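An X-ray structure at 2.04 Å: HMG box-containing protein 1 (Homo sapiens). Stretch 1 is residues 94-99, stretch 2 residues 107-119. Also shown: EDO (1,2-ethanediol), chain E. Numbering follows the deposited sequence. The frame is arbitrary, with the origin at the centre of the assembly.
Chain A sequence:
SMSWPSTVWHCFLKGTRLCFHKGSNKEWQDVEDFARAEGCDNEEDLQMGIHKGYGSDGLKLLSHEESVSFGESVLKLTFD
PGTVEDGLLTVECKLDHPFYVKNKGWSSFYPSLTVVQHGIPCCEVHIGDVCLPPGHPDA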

# COMPACT_ATOMS: atom_id res chain seq x y z
N LYS A 94 3.15 7.52 3.50
CA LYS A 94 2.73 8.71 4.24
C LYS A 94 1.51 8.41 5.13
O LYS A 94 0.75 7.50 4.85
CB LYS A 94 2.42 9.86 3.28
CG LYS A 94 3.53 10.22 2.32
CD LYS A 94 4.84 10.54 3.02
CE LYS A 94 6.00 10.84 2.04
NZ LYS A 94 7.08 9.86 2.16
N LEU A 95 1.35 9.19 6.20
CA LEU A 95 0.26 8.97 7.17
C LEU A 95 -1.10 9.10 6.54
O LEU A 95 -2.03 8.46 7.00
CB LEU A 95 0.35 9.97 8.32
CG LEU A 95 1.58 10.08 9.21
CD1 LEU A 95 1.32 10.97 10.48
CD2 LEU A 95 2.06 8.73 9.63
N ASP A 96 -1.21 9.88 5.47
CA ASP A 96 -2.46 10.14 4.79
C ASP A 96 -2.75 9.16 3.62
O ASP A 96 -3.72 9.36 2.88
CB ASP A 96 -2.44 11.57 4.22
CG ASP A 96 -1.27 11.79 3.31
OD1 ASP A 96 -1.05 10.95 2.43
OD2 ASP A 96 -0.56 12.78 3.51
N HIS A 97 -1.93 8.12 3.46
CA HIS A 97 -2.13 7.13 2.38
C HIS A 97 -3.51 6.45 2.54
O HIS A 97 -3.81 5.89 3.58
CB HIS A 97 -1.01 6.06 2.39
CG HIS A 97 -0.83 5.36 1.08
ND1 HIS A 97 -1.78 4.54 0.54
CD2 HIS A 97 0.20 5.40 0.19
CE1 HIS A 97 -1.36 4.09 -0.63
NE2 HIS A 97 -0.16 4.58 -0.86
N PRO A 98 -4.36 6.53 1.50
CA PRO A 98 -5.66 5.85 1.52
C PRO A 98 -5.58 4.41 1.01
O PRO A 98 -4.68 4.08 0.23
CB PRO A 98 -6.48 6.68 0.55
CG PRO A 98 -5.48 7.12 -0.49
CD PRO A 98 -4.17 7.30 0.27
N PHE A 99 -6.48 3.56 1.49
CA PHE A 99 -6.52 2.16 1.07
C PHE A 99 -7.97 1.84 0.78
O PHE A 99 -8.85 2.31 1.51
CB PHE A 99 -5.99 1.25 2.16
CG PHE A 99 -4.56 1.48 2.47
CD1 PHE A 99 -3.57 0.95 1.64
CD2 PHE A 99 -4.20 2.35 3.50
CE1 PHE A 99 -2.23 1.17 1.89
CE2 PHE A 99 -2.88 2.59 3.75
CZ PHE A 99 -1.88 1.99 2.93
N SER A 107 -10.33 3.72 3.33
CA SER A 107 -9.88 3.65 4.70
C SER A 107 -8.48 4.28 4.82
O SER A 107 -7.75 4.36 3.84
CB SER A 107 -9.83 2.17 5.16
OG SER A 107 -11.04 1.48 4.83
N SER A 108 -8.10 4.68 6.03
CA SER A 108 -6.84 5.36 6.25
C SER A 108 -6.47 5.17 7.70
O SER A 108 -7.32 4.92 8.54
CB SER A 108 -7.04 6.86 5.96
OG SER A 108 -6.00 7.67 6.44
N PHE A 109 -5.20 5.30 8.01
CA PHE A 109 -4.78 5.35 9.42
C PHE A 109 -5.08 6.72 9.99
O PHE A 109 -5.17 6.85 11.22
CB PHE A 109 -3.26 5.03 9.54
CG PHE A 109 -2.94 3.59 9.28
CD1 PHE A 109 -2.99 2.68 10.31
CD2 PHE A 109 -2.69 3.13 7.99
CE1 PHE A 109 -2.74 1.32 10.05
CE2 PHE A 109 -2.44 1.79 7.74
CZ PHE A 109 -2.48 0.90 8.79
N TYR A 110 -5.22 7.75 9.12
CA TYR A 110 -5.50 9.11 9.59
C TYR A 110 -6.54 9.76 8.67
O TYR A 110 -6.18 10.53 7.76
CB TYR A 110 -4.22 9.93 9.57
CG TYR A 110 -3.32 9.62 10.72
CD1 TYR A 110 -3.47 10.28 11.94
CD2 TYR A 110 -2.33 8.67 10.59
CE1 TYR A 110 -2.63 9.99 13.03
CE2 TYR A 110 -1.50 8.35 11.63
CZ TYR A 110 -1.66 9.01 12.86
OH TYR A 110 -0.82 8.70 13.89
N PRO A 111 -7.82 9.41 8.86
CA PRO A 111 -8.86 9.82 7.91
C PRO A 111 -8.88 11.34 7.65
O PRO A 111 -9.04 11.75 6.53
CB PRO A 111 -10.13 9.37 8.61
CG PRO A 111 -9.68 8.15 9.33
CD PRO A 111 -8.36 8.47 9.86
N SER A 112 -8.64 12.16 8.68
CA SER A 112 -8.65 13.61 8.47
C SER A 112 -7.51 14.08 7.63
O SER A 112 -7.69 14.98 6.81
CB SER A 112 -8.68 14.35 9.81
OG SER A 112 -9.91 14.01 10.43
N LEU A 113 -6.33 13.49 7.80
CA LEU A 113 -5.20 13.86 6.94
C LEU A 113 -5.45 13.42 5.51
O LEU A 113 -5.11 14.13 4.58
CB LEU A 113 -3.91 13.24 7.46
CG LEU A 113 -3.41 13.73 8.82
CD1 LEU A 113 -2.05 13.04 9.13
CD2 LEU A 113 -3.29 15.28 8.87
N THR A 114 -6.09 12.28 5.33
CA THR A 114 -6.49 11.84 3.95
C THR A 114 -7.51 12.75 3.28
O THR A 114 -7.43 13.00 2.03
CB THR A 114 -6.99 10.35 3.95
OG1 THR A 114 -5.96 9.52 4.48
CG2 THR A 114 -7.35 9.87 2.55
N VAL A 115 -8.46 13.25 4.06
CA VAL A 115 -9.42 14.26 3.53
C VAL A 115 -8.69 15.47 2.99
O VAL A 115 -8.95 15.91 1.88
CB VAL A 115 -10.43 14.71 4.60
CG1 VAL A 115 -11.20 15.96 4.16
CG2 VAL A 115 -11.41 13.52 4.95
N VAL A 116 -7.76 16.00 3.76
CA VAL A 116 -7.05 17.19 3.32
C VAL A 116 -6.21 16.94 2.08
O VAL A 116 -6.21 17.76 1.18
CB VAL A 116 -6.14 17.79 4.43
CG1 VAL A 116 -5.12 18.85 3.86
CG2 VAL A 116 -7.01 18.42 5.45
N GLN A 117 -5.48 15.83 2.06
CA GLN A 117 -4.56 15.57 0.97
C GLN A 117 -5.23 15.04 -0.29
O GLN A 117 -4.78 15.38 -1.36
CB GLN A 117 -3.47 14.57 1.38
CG GLN A 117 -2.48 15.12 2.41
CD GLN A 117 -1.72 16.32 1.87
OE1 GLN A 117 -1.16 16.27 0.76
NE2 GLN A 117 -1.74 17.42 2.62
N HIS A 118 -6.26 14.20 -0.15
CA HIS A 118 -6.89 13.53 -1.29
C HIS A 118 -8.37 13.83 -1.45
O HIS A 118 -8.93 13.42 -2.42
CB HIS A 118 -6.72 12.02 -1.14
CG HIS A 118 -5.28 11.62 -1.11
ND1 HIS A 118 -4.47 11.72 -2.23
CD2 HIS A 118 -4.48 11.22 -0.09
CE1 HIS A 118 -3.23 11.39 -1.88
NE2 HIS A 118 -3.22 11.07 -0.60
N GLY A 119 -9.02 14.47 -0.49
CA GLY A 119 -10.46 14.74 -0.63
C GLY A 119 -11.36 13.52 -0.38
O GLY A 119 -12.56 13.56 -0.62
C1 EDO E . -7.39 11.11 12.20
O1 EDO E . -6.74 11.81 11.10
C2 EDO E . -8.86 11.52 12.39
O2 EDO E . -9.75 10.41 12.62
O HOH W 1 -3.13 5.99 6.15

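Stretch 1 begins with a type I beta turn from K94 to H97, closed by H97 N donating to K94 O at 3.1 Å, and ends in a strand. Stretch 2 starts as a strand at S107 and S108, passes through F109 and Y110, and forms a helix from P111 to H118. The strands run antiparallel. F99 and S107 form a hydrogen-bonded pair: F99 N donates to S107 O at 2.8 Å, and S107 N donates to F99 O at 2.7 Å. Next to it, P98 CA lies 3.5 Å from S107 O in a CA-H...O contact. P98 has no amide hydrogen to offer.

Beyond the strands, the turn meets the helix. T114 OG1 donates to D96 O at 2.8 Å, and S108 OG donates to T114 OG1 at 2.7 Å. The T114 hydroxyl therefore links the end of the strand to the turn. S108 OG also accepts from Y110 N at 2.8 Å. Water 1 bridges the backbones: it donates to L95 O at 2.8 Å and to H97 O at 2.7 Å, and accepts from F109 N at 2.9 Å.

Side-chain packing, mostly apolar, surrounds this polar network. L95 points toward stretch 2. Its CB is 3.7 Å from Y110 CD2 and 4.0 Å from L113 CD1, and its CD1 sits over one face of the Y110 ring. D96 packs along the helix, with D96 CB 3.9 Å from L113 CB. P98 CB touches T114 CG2 at 3.9 Å, while P98 CG lies over one face of the H118 ring. F99 and S107 share the other face of the sheet from P98 and S108. The two phenylalanines meet at F99 CE2 and F109 CE2, 4.1 Å apart, with F99 at the edge of the F109 ring.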